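PDB 1S7N: acetyl transferase from Salmonella typhimurium, which probably catalyses the transfer of an acetyl group from acetyl-coenzyme A to the N-terminus of ribosomal protein L7/L12, as a GNAT-family acetyltransferase. Local coordinates for residues A96-Y101 with V134-V139; R150-L155 with Y175-D180. All coordinates share one frame; numbering follows the deposited sequence.

Interaction 1: A96-Y101 with V134-V139. With COA (coenzyme A), chain F.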
ATOM      1  N   ALA B  96       8.367  -6.753   4.196  1.00 16.22           N
ATOM      2  CA  ALA B  96       7.009  -6.675   4.722  1.00 15.29           C
ATOM      3  C   ALA B  96       6.074  -7.121   3.612  1.00 15.72           C
ATOM      4  O   ALA B  96       6.358  -6.918   2.423  1.00 15.01           O
ATOM      5  CB  ALA B  96       6.724  -5.166   5.079  1.00 12.38           C
ATOM      6  N   ALA B  97       4.963  -7.719   3.999  1.00 12.91           N
ATOM      7  CA  ALA B  97       3.975  -8.121   3.069  1.00 13.34           C
ATOM      8  C   ALA B  97       2.572  -7.985   3.726  1.00 15.35           C
ATOM      9  O   ALA B  97       2.416  -8.158   4.953  1.00 14.48           O
ATOM     10  CB  ALA B  97       4.227  -9.544   2.593  1.00 13.75           C
ATOM     11  N   TYR B  98       1.587  -7.611   2.893  1.00 14.10           N
ATOM     12  CA  TYR B  98       0.211  -7.439   3.287  1.00 14.88           C
ATOM     13  C   TYR B  98      -0.512  -8.653   2.741  1.00 16.12           C
ATOM     14  O   TYR B  98      -0.445  -8.965   1.543  1.00 16.19           O
ATOM     15  CB  TYR B  98      -0.425  -6.161   2.696  1.00 14.20           C
ATOM     16  CG  TYR B  98       0.350  -4.926   3.039  1.00 13.93           C
ATOM     17  CD1 TYR B  98       1.511  -4.589   2.326  1.00 18.23           C
ATOM     18  CD2 TYR B  98      -0.003  -4.145   4.116  1.00 15.66           C
ATOM     19  CE1 TYR B  98       2.295  -3.477   2.702  1.00 18.48           C
ATOM     20  CE2 TYR B  98       0.773  -3.053   4.522  1.00 16.94           C
ATOM     21  CZ  TYR B  98       1.922  -2.731   3.803  1.00 20.48           C
ATOM     22  OH  TYR B  98       2.751  -1.685   4.219  1.00 24.36           O
ATOM     23  N   ILE B  99      -1.223  -9.292   3.653  1.00 15.75           N
ATOM     24  CA  ILE B  99      -1.967 -10.501   3.430  1.00 15.51           C
ATOM     25  C   ILE B  99      -3.429 -10.288   3.055  1.00 14.69           C
ATOM     26  O   ILE B  99      -4.075  -9.389   3.559  1.00 13.76           O
ATOM     27  CB  ILE B  99      -1.942 -11.320   4.721  1.00 14.90           C
ATOM     28  CG1 ILE B  99      -0.530 -11.806   4.959  1.00 14.65           C
ATOM     29  CG2 ILE B  99      -2.978 -12.496   4.681  1.00 12.16           C
ATOM     30  CD1 ILE B  99      -0.294 -12.166   6.432  1.00 15.19           C
ATOM     31  N   GLY B 100      -3.925 -11.150   2.183  1.00 14.30           N
ATOM     32  CA  GLY B 100      -5.340 -11.095   1.826  1.00 17.04           C
ATOM     33  C   GLY B 100      -5.802 -12.535   1.735  1.00 13.36           C
ATOM     34  O   GLY B 100      -5.005 -13.373   1.358  1.00 15.78           O
ATOM     35  N   TYR B 101      -7.064 -12.819   2.031  1.00 14.35           N
ATOM     36  CA  TYR B 101      -7.599 -14.197   1.922  1.00 14.62           C
ATOM     37  C   TYR B 101      -9.136 -14.301   1.969  1.00 15.79           C
ATOM     38  O   TYR B 101      -9.847 -13.421   2.522  1.00 14.09           O
ATOM     39  CB  TYR B 101      -7.044 -15.133   3.076  1.00 14.37           C
ATOM     40  CG  TYR B 101      -7.147 -14.557   4.496  1.00 16.81           C
ATOM     41  CD1 TYR B 101      -8.388 -14.368   5.121  1.00 15.30           C
ATOM     42  CD2 TYR B 101      -5.998 -14.078   5.172  1.00 16.06           C
ATOM     43  CE1 TYR B 101      -8.475 -13.662   6.368  1.00 16.00           C
ATOM     44  CE2 TYR B 101      -6.078 -13.388   6.426  1.00 17.08           C
ATOM     45  CZ  TYR B 101      -7.346 -13.170   7.009  1.00 14.25           C
ATOM     46  OH  TYR B 101      -7.455 -12.421   8.178  1.00 14.88           O
ATOM     47  N   VAL B 134       1.508  -8.474   7.532  1.00 15.14           N
ATOM     48  CA  VAL B 134       0.417  -7.600   7.924  1.00 13.48           C
ATOM     49  C   VAL B 134      -0.975  -8.026   7.472  1.00 14.83           C
ATOM     50  O   VAL B 134      -1.175  -8.494   6.351  1.00 13.39           O
ATOM     51  CB  VAL B 134       0.643  -6.183   7.383  1.00 14.12           C
ATOM     52  CG1 VAL B 134      -0.488  -5.188   7.847  1.00 12.45           C
ATOM     53  CG2 VAL B 134       1.952  -5.702   7.787  1.00 13.36           C
ATOM     54  N   ILE B 135      -1.942  -7.838   8.355  1.00 15.10           N
ATOM     55  CA  ILE B 135      -3.312  -8.105   8.017  1.00 15.61           C
ATOM     56  C   ILE B 135      -4.120  -6.859   8.275  1.00 16.64           C
ATOM     57  O   ILE B 135      -4.095  -6.317   9.393  1.00 17.17           O
ATOM     58  CB  ILE B 135      -3.936  -9.279   8.866  1.00 16.93           C
ATOM     59  CG1 ILE B 135      -3.252 -10.605   8.483  1.00 14.98           C
ATOM     60  CG2 ILE B 135      -5.458  -9.367   8.620  1.00 16.99           C
ATOM     61  CD1 ILE B 135      -3.940 -11.876   8.993  1.00 15.58           C
ATOM     62  N   LYS B 136      -4.822  -6.379   7.241  1.00 16.53           N
ATOM     63  CA  LYS B 136      -5.720  -5.258   7.471  1.00 16.76           C
ATOM     64  C   LYS B 136      -7.099  -5.877   7.359  1.00 16.74           C
ATOM     65  O   LYS B 136      -7.370  -6.671   6.431  1.00 16.81           O
ATOM     66  CB  LYS B 136      -5.587  -4.190   6.402  1.00 18.85           C
ATOM     67  CG  LYS B 136      -4.204  -3.495   6.356  1.00 24.80           C
ATOM     68  CD  LYS B 136      -4.211  -2.585   5.113  1.00 28.63           C
ATOM     69  CE  LYS B 136      -2.957  -1.801   4.901  1.00 30.07           C
ATOM     70  NZ  LYS B 136      -2.969  -1.390   3.417  1.00 33.08           N
ATOM     71  N   CYS B 137      -7.987  -5.582   8.288  1.00 14.55           N
ATOM     72  CA  CYS B 137      -9.318  -6.118   8.102  1.00 16.74           C
ATOM     73  C   CYS B 137     -10.287  -5.232   8.773  1.00 15.96           C
ATOM     74  O   CYS B 137      -9.970  -4.631   9.784  1.00 15.74           O
ATOM     75  CB  CYS B 137      -9.433  -7.553   8.615  1.00 18.96           C
ATOM     76  SG  CYS B 137      -9.166  -7.720  10.366  1.00 24.70           S
ATOM     77  N   ARG B 138     -11.473  -5.107   8.186  1.00 16.91           N
ATOM     78  CA  ARG B 138     -12.503  -4.254   8.796  1.00 18.43           C
ATOM     79  C   ARG B 138     -12.749  -4.539  10.309  1.00 18.45           C
ATOM     80  O   ARG B 138     -12.814  -5.687  10.739  1.00 15.77           O
ATOM     81  CB  ARG B 138     -13.832  -4.428   8.036  1.00 17.90           C
ATOM     82  CG  ARG B 138     -13.931  -3.504   6.784  1.00 20.49           C
ATOM     83  CD  ARG B 138     -15.341  -3.535   6.284  1.00 22.92           C
ATOM     84  NE  ARG B 138     -15.645  -4.930   6.123  1.00 26.34           N
ATOM     85  CZ  ARG B 138     -16.593  -5.600   6.745  1.00 23.53           C
ATOM     86  NH1 ARG B 138     -17.417  -5.011   7.593  1.00 26.44           N
ATOM     87  NH2 ARG B 138     -16.618  -6.914   6.568  1.00 24.40           N
ATOM     88  N   VAL B 139     -12.912  -3.496  11.102  1.00 19.55           N
ATOM     89  CA  VAL B 139     -13.231  -3.732  12.500  1.00 21.50           C
ATOM     90  C   VAL B 139     -14.473  -4.693  12.643  1.00 23.53           C
ATOM     91  O   VAL B 139     -14.482  -5.526  13.539  1.00 24.42           O
ATOM     92  CB  VAL B 139     -13.459  -2.369  13.273  1.00 21.06           C
ATOM     93  CG1 VAL B 139     -14.098  -2.632  14.604  1.00 24.92           C
ATOM     94  CG2 VAL B 139     -12.128  -1.636  13.509  1.00 21.32           C
TER
HETATM   95  N1A COA F 601      -6.565 -24.696  13.645  1.00 41.26           N
HETATM   96  C2A COA F 601      -7.274 -23.562  13.941  1.00 41.43           C
HETATM   97  N3A COA F 601      -8.625 -23.455  14.023  1.00 42.59           N
HETATM   98  C4A COA F 601      -9.337 -24.617  13.800  1.00 41.44           C
HETATM   99  C5A COA F 601      -8.697 -25.831  13.497  1.00 42.52           C
HETATM  100  C6A COA F 601      -7.244 -25.846  13.426  1.00 41.68           C
HETATM  101  N6A COA F 601      -6.634 -27.008  13.123  1.00 41.84           N
HETATM  102  N7A COA F 601      -9.614 -26.873  13.298  1.00 42.57           N
HETATM  103  C8A COA F 601     -10.783 -26.331  13.452  1.00 42.45           C
HETATM  104  N9A COA F 601     -10.636 -24.989  13.738  1.00 43.43           N
HETATM  105  C1B COA F 601     -11.772 -24.042  13.884  1.00 44.41           C
HETATM  106  C2B COA F 601     -11.647 -22.964  14.941  1.00 44.44           C
HETATM  107  O2B COA F 601     -12.250 -23.470  16.109  1.00 46.82           O
HETATM  108  C3B COA F 601     -12.543 -21.894  14.401  1.00 44.64           C
HETATM  109  O3B COA F 601     -13.879 -22.264  14.651  1.00 50.83           O
HETATM  110  P3B COA F 601     -15.057 -21.153  14.921  1.00 54.27           P
HETATM  111  O7A COA F 601     -16.294 -21.932  14.551  1.00 54.18           O
HETATM  112  O8A COA F 601     -14.839 -19.914  14.115  1.00 54.72           O
HETATM  113  O9A COA F 601     -14.931 -20.865  16.403  1.00 53.67           O
HETATM  114  C4B COA F 601     -12.242 -21.964  12.904  1.00 41.73           C
HETATM  115  O4B COA F 601     -12.015 -23.344  12.628  1.00 40.47           O
HETATM  116  C5B COA F 601     -11.143 -21.059  12.308  1.00 36.40           C
HETATM  117  O5B COA F 601     -10.838 -21.464  10.970  1.00 32.11           O
HETATM  118  P1A COA F 601      -9.840 -20.558   9.992  1.00 27.04           P
HETATM  119  O1A COA F 601      -8.775 -19.902  10.796  1.00 29.56           O
HETATM  120  O2A COA F 601      -9.410 -21.451   8.926  1.00 27.59           O
HETATM  121  O3A COA F 601     -10.806 -19.427   9.422  1.00 25.24           O
HETATM  122  P2A COA F 601     -12.340 -19.530   9.001  1.00 21.91           P
HETATM  123  O4A COA F 601     -12.735 -20.847   8.512  1.00 24.12           O
HETATM  124  O5A COA F 601     -13.178 -19.019  10.082  1.00 19.75           O
HETATM  125  O6A COA F 601     -12.526 -18.458   7.821  1.00 21.64           O
HETATM  126  CBP COA F 601     -12.219 -16.362   6.680  1.00 19.92           C
HETATM  127  CCP COA F 601     -12.078 -17.106   8.021  1.00 16.36           C
HETATM  128  CDP COA F 601     -12.048 -14.815   6.934  1.00 16.09           C
HETATM  129  CEP COA F 601     -11.091 -16.885   5.696  1.00 12.29           C
HETATM  130  CAP COA F 601     -13.611 -16.680   6.069  1.00 19.24           C
HETATM  131  OAP COA F 601     -14.659 -16.348   7.007  1.00 20.22           O
HETATM  132  C9P COA F 601     -13.863 -16.018   4.735  1.00 20.44           C
HETATM  133  O9P COA F 601     -13.364 -16.435   3.706  1.00 19.89           O
HETATM  134  N8P COA F 601     -14.465 -14.822   4.882  1.00 18.03           N
HETATM  135  C7P COA F 601     -15.056 -14.116   3.778  1.00 19.87           C
HETATM  136  C6P COA F 601     -13.988 -13.246   3.061  1.00 18.14           C
HETATM  137  C5P COA F 601     -13.253 -12.353   4.023  1.00 18.71           C
HETATM  138  O5P COA F 601     -13.772 -11.898   5.002  1.00 18.41           O
HETATM  139  N4P COA F 601     -11.883 -12.326   3.843  1.00 19.23           N
HETATM  140  C3P COA F 601     -11.011 -11.506   4.695  1.00 19.24           C
HETATM  141  C2P COA F 601     -11.139  -9.971   4.445  1.00 21.32           C
HETATM  142  S1P COA F 601      -9.879  -9.093   5.421  1.00 26.54           S
HETATM  143  O   HOH W   1      -3.696  -6.897   4.699  1.00 10.58           O
HETATM  144  O   HOH W   2      -6.974  -9.273   5.239  1.00 33.90           O
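Val-134 O collects one strong donor and two lesser ones: Ile-99 N donates to it at 2.8 Å (N-H...O angle 169°), the Tyr-98 CA-H approaches at 3.5 Å, and a water adds a weak third bond. The amide of the same residue, Val-134 N, donates to Ala-97 O at 2.8 Å, and the two bonds bracket Tyr-98 opposite Val-134 in a parallel bridge. Beyond it the strand axes diverge by 45°, and water replaces direct pairing. That same water accepts a bond from Lys-136 N and donates to Ile-99 O; a second donates to Lys-136 O and, weakly, to Ile-99 O.

On one face of the sheet, Val-134 CG1 lies 3.9 Å from Tyr-98 CD2, the two side chains running alongside each other, while the extended Lys-136 chain brings CE to the same ring carbon. Tyr-98 OH bonds Glu-91. On the other face, Ile-99 CD1 meets Ile-135 CG1. Ile-135 CD1 abuts the Tyr-101 ring at its edge, in plane, 3.7 Å from CE2. With CG between backbone N and carbonyl carbon (chi1 49°), that ring turns to Ile-135, and its OH is hydrogen-bonded to Ser-144.

In the gap, COA N4P donates to Tyr-101 O at 2.7 Å, and Cys-137 CB lies 3.6 Å from COA S1P. Such splayed parallel strands, admitting the pantetheine arm between them, are the hallmark of the GNAT coenzyme A site.

Interaction 2: R150-L155 with Y175-D180; sequences RNHFTL and YARIID. With COA (coenzyme A), chain F.
Thr-154 and Ala-176 form an antiparallel hydrogen-bonded pair: Thr-154 N donates to Ala-176 O at 2.7 Å in a nearly straight bond, and Ala-176 N answers to Thr-154 O at 3.1 Å. Next to it, Leu-155 and Tyr-175 make a non-hydrogen-bonded pair, where the Tyr-175 CA-H reaches Thr-154 O at 3.2 Å.

A further polar contact is weak: Arg-177 NH1 approaches Asn-151 O at 3.0 Å, but the angle of 121° is strongly bent. The Arg-177 chain, extended from CG to NE with CG anti to the backbone N (chi1 -175°), brings the guanidinium past the His-152 carbonyl, where NH1 also meets Gln-118 in a second weak bond. His-152 CB and Ile-179 CD1 lie against opposite faces of that guanidinium.

Aromatic and apolar contacts complete the join. Arg-177 CB sits over the centre of the Phe-153 ring, 3.9 Å from its centroid and 10° off the normal, a CH-pi contact. Phe-153 CB touches Tyr-175 CB at 3.5 Å, their side chains crossing at about a right angle, and Leu-155 CB packs on Tyr-175 CE1.

His-152, with positive phi, is the C-prime residue of the Schellman motif ending helix 142-150, whose Arg-150 borders coenzyme A. The chain thereby turns onto strand 154-165, paired with strand 168-178, while Phe-153 and Arg-177 also touch Met-121 of helix 112-127.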
ATOM      1  N   ARG B 150      -6.031 -15.436  16.478  1.00 27.85           N
ATOM      2  CA  ARG B 150      -5.669 -16.856  16.567  1.00 29.39           C
ATOM      3  C   ARG B 150      -4.230 -17.126  16.043  1.00 29.07           C
ATOM      4  O   ARG B 150      -3.547 -18.098  16.447  1.00 27.32           O
ATOM      5  CB  ARG B 150      -6.664 -17.654  15.707  1.00 29.69           C
ATOM      6  CG  ARG B 150      -6.637 -19.162  15.845  1.00 35.43           C
ATOM      7  CD  ARG B 150      -7.638 -19.879  14.889  1.00 36.83           C
ATOM      8  NE  ARG B 150      -9.096 -20.014  15.189  1.00 41.42           N
ATOM      9  CZ  ARG B 150      -9.971 -19.108  15.671  1.00 41.27           C
ATOM     10  NH1 ARG B 150      -9.602 -17.890  15.999  1.00 43.17           N
ATOM     11  NH2 ARG B 150     -11.276 -19.392  15.730  1.00 41.17           N
ATOM     12  N   ASN B 151      -3.765 -16.273  15.145  1.00 26.57           N
ATOM     13  CA  ASN B 151      -2.452 -16.513  14.545  1.00 25.14           C
ATOM     14  C   ASN B 151      -1.332 -15.615  15.062  1.00 25.05           C
ATOM     15  O   ASN B 151      -0.241 -15.524  14.477  1.00 20.94           O
ATOM     16  CB  ASN B 151      -2.603 -16.500  13.023  1.00 22.90           C
ATOM     17  CG  ASN B 151      -3.296 -17.776  12.523  1.00 23.10           C
ATOM     18  OD1 ASN B 151      -2.669 -18.828  12.455  1.00 22.62           O
ATOM     19  ND2 ASN B 151      -4.589 -17.697  12.224  1.00 22.14           N
ATOM     20  N   HIS B 152      -1.655 -15.016  16.204  1.00 24.71           N
ATOM     21  CA  HIS B 152      -0.790 -14.158  16.968  1.00 27.22           C
ATOM     22  C   HIS B 152      -0.322 -12.867  16.321  1.00 27.11           C
ATOM     23  O   HIS B 152       0.874 -12.568  16.374  1.00 27.91           O
ATOM     24  CB  HIS B 152       0.415 -14.968  17.457  1.00 30.45           C
ATOM     25  CG  HIS B 152       0.030 -16.319  17.965  1.00 35.82           C
ATOM     26  ND1 HIS B 152      -0.804 -16.487  19.055  1.00 37.56           N
ATOM     27  CD2 HIS B 152       0.243 -17.562  17.455  1.00 37.78           C
ATOM     28  CE1 HIS B 152      -1.090 -17.774  19.191  1.00 38.25           C
ATOM     29  NE2 HIS B 152      -0.469 -18.447  18.234  1.00 37.48           N
ATOM     30  N   PHE B 153      -1.249 -12.111  15.730  1.00 23.46           N
ATOM     31  CA  PHE B 153      -0.905 -10.827  15.170  1.00 22.06           C
ATOM     32  C   PHE B 153      -1.206  -9.821  16.262  1.00 22.62           C
ATOM     33  O   PHE B 153      -2.200  -9.932  16.993  1.00 23.38           O
ATOM     34  CB  PHE B 153      -1.774 -10.491  13.951  1.00 20.19           C
ATOM     35  CG  PHE B 153      -1.326 -11.156  12.681  1.00 17.67           C
ATOM     36  CD1 PHE B 153      -1.429 -12.530  12.523  1.00 16.82           C
ATOM     37  CD2 PHE B 153      -0.724 -10.398  11.671  1.00 16.86           C
ATOM     38  CE1 PHE B 153      -0.934 -13.165  11.368  1.00 18.70           C
ATOM     39  CE2 PHE B 153      -0.223 -11.012  10.506  1.00 17.28           C
ATOM     40  CZ  PHE B 153      -0.323 -12.390  10.351  1.00 17.61           C
ATOM     41  N   THR B 154      -0.408  -8.776  16.302  1.00 20.43           N
ATOM     42  CA  THR B 154      -0.564  -7.741  17.287  1.00 20.30           C
ATOM     43  C   THR B 154      -1.419  -6.632  16.676  1.00 20.19           C
ATOM     44  O   THR B 154      -1.111  -6.165  15.554  1.00 17.75           O
ATOM     45  CB  THR B 154       0.833  -7.174  17.601  1.00 20.78           C
ATOM     46  OG1 THR B 154       1.546  -8.130  18.360  1.00 20.63           O
ATOM     47  CG2 THR B 154       0.785  -5.799  18.349  1.00 20.27           C
ATOM     48  N   LEU B 155      -2.459  -6.178  17.382  1.00 18.60           N
ATOM     49  CA  LEU B 155      -3.204  -5.058  16.803  1.00 18.38           C
ATOM     50  C   LEU B 155      -2.271  -3.832  16.857  1.00 18.34           C
ATOM     51  O   LEU B 155      -1.721  -3.504  17.894  1.00 19.68           O
ATOM     52  CB  LEU B 155      -4.522  -4.845  17.557  1.00 15.47           C
ATOM     53  CG  LEU B 155      -5.310  -3.576  17.255  1.00 17.66           C
ATOM     54  CD1 LEU B 155      -5.849  -3.568  15.840  1.00 16.27           C
ATOM     55  CD2 LEU B 155      -6.522  -3.531  18.300  1.00 18.20           C
ATOM     56  N   TYR B 175      -3.089  -5.202  11.895  1.00 17.80           N
ATOM     57  CA  TYR B 175      -2.354  -6.205  12.654  1.00 15.50           C
ATOM     58  C   TYR B 175      -1.036  -6.556  11.961  1.00 16.66           C
ATOM     59  O   TYR B 175      -0.931  -6.587  10.699  1.00 15.52           O
ATOM     60  CB  TYR B 175      -3.133  -7.526  12.697  1.00 19.05           C
ATOM     61  CG  TYR B 175      -4.443  -7.517  13.435  1.00 18.50           C
ATOM     62  CD1 TYR B 175      -4.480  -7.819  14.804  1.00 20.54           C
ATOM     63  CD2 TYR B 175      -5.652  -7.318  12.751  1.00 18.00           C
ATOM     64  CE1 TYR B 175      -5.703  -7.945  15.511  1.00 20.54           C
ATOM     65  CE2 TYR B 175      -6.888  -7.441  13.415  1.00 20.88           C
ATOM     66  CZ  TYR B 175      -6.897  -7.760  14.825  1.00 22.00           C
ATOM     67  OH  TYR B 175      -8.079  -7.855  15.514  1.00 19.05           O
ATOM     68  N   ALA B 176      -0.051  -6.906  12.772  1.00 14.74           N
ATOM     69  CA  ALA B 176       1.210  -7.324  12.234  1.00 16.49           C
ATOM     70  C   ALA B 176       1.773  -8.368  13.144  1.00 17.31           C
ATOM     71  O   ALA B 176       1.476  -8.377  14.362  1.00 17.37           O
ATOM     72  CB  ALA B 176       2.195  -6.159  12.157  1.00 13.93           C
ATOM     73  N   ARG B 177       2.626  -9.196  12.538  1.00 15.66           N
ATOM     74  CA  ARG B 177       3.372 -10.237  13.202  1.00 16.94           C
ATOM     75  C   ARG B 177       4.766 -10.242  12.513  1.00 18.90           C
ATOM     76  O   ARG B 177       4.887 -10.178  11.258  1.00 15.51           O
ATOM     77  CB  ARG B 177       2.735 -11.601  13.007  1.00 17.14           C
ATOM     78  CG  ARG B 177       3.448 -12.626  13.804  1.00 22.37           C
ATOM     79  CD  ARG B 177       2.790 -13.962  13.741  1.00 23.70           C
ATOM     80  NE  ARG B 177       3.669 -14.872  14.423  1.00 28.64           N
ATOM     81  CZ  ARG B 177       3.482 -16.181  14.523  1.00 29.73           C
ATOM     82  NH1 ARG B 177       2.415 -16.759  13.974  1.00 28.46           N
ATOM     83  NH2 ARG B 177       4.383 -16.896  15.189  1.00 30.74           N
ATOM     84  N   ILE B 178       5.785 -10.282  13.355  1.00 17.86           N
ATOM     85  CA  ILE B 178       7.155 -10.330  12.928  1.00 21.61           C
ATOM     86  C   ILE B 178       7.722 -11.713  13.244  1.00 22.46           C
ATOM     87  O   ILE B 178       7.587 -12.233  14.360  1.00 20.14           O
ATOM     88  CB  ILE B 178       7.938  -9.251  13.598  1.00 23.39           C
ATOM     89  CG1 ILE B 178       7.315  -7.899  13.188  1.00 25.23           C
ATOM     90  CG2 ILE B 178       9.398  -9.358  13.248  1.00 21.45           C
ATOM     91  CD1 ILE B 178       8.076  -6.720  13.582  1.00 26.59           C
ATOM     92  N   ILE B 179       8.289 -12.320  12.214  1.00 23.00           N
ATOM     93  CA  ILE B 179       8.876 -13.635  12.336  1.00 25.46           C
ATOM     94  C   ILE B 179      10.273 -13.594  11.733  1.00 27.16           C
ATOM     95  O   ILE B 179      10.436 -13.312  10.545  1.00 25.20           O
ATOM     96  CB  ILE B 179       8.059 -14.692  11.591  1.00 24.40           C
ATOM     97  CG1 ILE B 179       6.617 -14.682  12.112  1.00 26.48           C
ATOM     98  CG2 ILE B 179       8.698 -16.074  11.777  1.00 23.95           C
ATOM     99  CD1 ILE B 179       5.655 -15.580  11.294  1.00 26.93           C
ATOM    100  N   ASP B 180      11.277 -13.860  12.571  1.00 31.58           N
ATOM    101  CA  ASP B 180      12.695 -13.904  12.147  1.00 36.06           C
ATOM    102  C   ASP B 180      13.136 -15.320  12.341  1.00 38.65           C
ATOM    103  O   ASP B 180      13.108 -15.805  13.454  1.00 37.89           O
ATOM    104  CB  ASP B 180      13.603 -13.043  13.029  1.00 35.85           C
ATOM    105  CG  ASP B 180      13.445 -11.560  12.759  1.00 37.53           C
ATOM    106  OD1 ASP B 180      13.391 -11.195  11.570  1.00 37.91           O
ATOM    107  OD2 ASP B 180      13.386 -10.759  13.736  1.00 38.97           O
TER
HETATM  108  N1A COA F 601      -6.565 -24.696  13.645  1.00 41.26           N
HETATM  109  C2A COA F 601      -7.274 -23.562  13.941  1.00 41.43           C
HETATM  110  N3A COA F 601      -8.625 -23.455  14.023  1.00 42.59           N
HETATM  111  C4A COA F 601      -9.337 -24.617  13.800  1.00 41.44           C
HETATM  112  C5A COA F 601      -8.697 -25.831  13.497  1.00 42.52           C
HETATM  113  C6A COA F 601      -7.244 -25.846  13.426  1.00 41.68           C
HETATM  114  N6A COA F 601      -6.634 -27.008  13.123  1.00 41.84           N
HETATM  115  N7A COA F 601      -9.614 -26.873  13.298  1.00 42.57           N
HETATM  116  C8A COA F 601     -10.783 -26.331  13.452  1.00 42.45           C
HETATM  117  N9A COA F 601     -10.636 -24.989  13.738  1.00 43.43           N
HETATM  118  C1B COA F 601     -11.772 -24.042  13.884  1.00 44.41           C
HETATM  119  C2B COA F 601     -11.647 -22.964  14.941  1.00 44.44           C
HETATM  120  O2B COA F 601     -12.250 -23.470  16.109  1.00 46.82           O
HETATM  121  C3B COA F 601     -12.543 -21.894  14.401  1.00 44.64           C
HETATM  122  O3B COA F 601     -13.879 -22.264  14.651  1.00 50.83           O
HETATM  123  P3B COA F 601     -15.057 -21.153  14.921  1.00 54.27           P
HETATM  124  O7A COA F 601     -16.294 -21.932  14.551  1.00 54.18           O
HETATM  125  O8A COA F 601     -14.839 -19.914  14.115  1.00 54.72           O
HETATM  126  O9A COA F 601     -14.931 -20.865  16.403  1.00 53.67           O
HETATM  127  C4B COA F 601     -12.242 -21.964  12.904  1.00 41.73           C
HETATM  128  O4B COA F 601     -12.015 -23.344  12.628  1.00 40.47           O
HETATM  129  C5B COA F 601     -11.143 -21.059  12.308  1.00 36.40           C
HETATM  130  O5B COA F 601     -10.838 -21.464  10.970  1.00 32.11           O
HETATM  131  P1A COA F 601      -9.840 -20.558   9.992  1.00 27.04           P
HETATM  132  O1A COA F 601      -8.775 -19.902  10.796  1.00 29.56           O
HETATM  133  O2A COA F 601      -9.410 -21.451   8.926  1.00 27.59           O
HETATM  134  O3A COA F 601     -10.806 -19.427   9.422  1.00 25.24           O
HETATM  135  P2A COA F 601     -12.340 -19.530   9.001  1.00 21.91           P
HETATM  136  O4A COA F 601     -12.735 -20.847   8.512  1.00 24.12           O
HETATM  137  O5A COA F 601     -13.178 -19.019  10.082  1.00 19.75           O
HETATM  138  O6A COA F 601     -12.526 -18.458   7.821  1.00 21.64           O
HETATM  139  CBP COA F 601     -12.219 -16.362   6.680  1.00 19.92           C
HETATM  140  CCP COA F 601     -12.078 -17.106   8.021  1.00 16.36           C
HETATM  141  CDP COA F 601     -12.048 -14.815   6.934  1.00 16.09           C
HETATM  142  CEP COA F 601     -11.091 -16.885   5.696  1.00 12.29           C
HETATM  143  CAP COA F 601     -13.611 -16.680   6.069  1.00 19.24           C
HETATM  144  OAP COA F 601     -14.659 -16.348   7.007  1.00 20.22           O
HETATM  145  C9P COA F 601     -13.863 -16.018   4.735  1.00 20.44           C
HETATM  146  O9P COA F 601     -13.364 -16.435   3.706  1.00 19.89           O
HETATM  147  N8P COA F 601     -14.465 -14.822   4.882  1.00 18.03           N
HETATM  148  C7P COA F 601     -15.056 -14.116   3.778  1.00 19.87           C
HETATM  149  C6P COA F 601     -13.988 -13.246   3.061  1.00 18.14           C
HETATM  150  C5P COA F 601     -13.253 -12.353   4.023  1.00 18.71           C
HETATM  151  O5P COA F 601     -13.772 -11.898   5.002  1.00 18.41           O
HETATM  152  N4P COA F 601     -11.883 -12.326   3.843  1.00 19.23           N
HETATM  153  C3P COA F 601     -11.011 -11.506   4.695  1.00 19.24           C
HETATM  154  C2P COA F 601     -11.139  -9.971   4.445  1.00 21.32           C
HETATM  155  S1P COA F 601      -9.879  -9.093   5.421  1.00 26.54           S

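How the interactions relate
Both segments of interaction 1 precede those of interaction 2 in sequence; helix 142-150 leads from one to the other, its last residue already in interaction 2. Their centres are 11 Å apart. They share one mixed sheet: strand 132-138 of interaction 1 neighbours strand 168-178 of interaction 2. The evidence for the join is a probable hydrogen bond from Ile-135 N to Tyr-175 O at 2.8 Å. Ile-135 CG1 also packs on Phe-153 CE2, and Cys-137 SG lies 3.8 Å from Tyr-175 CE2. Both contacts reach coenzyme A, 96-101 with 134-139 at its pantetheine arm and thiol, and 150-155 near the adenosine end, so together they cover distant parts of one cofactor.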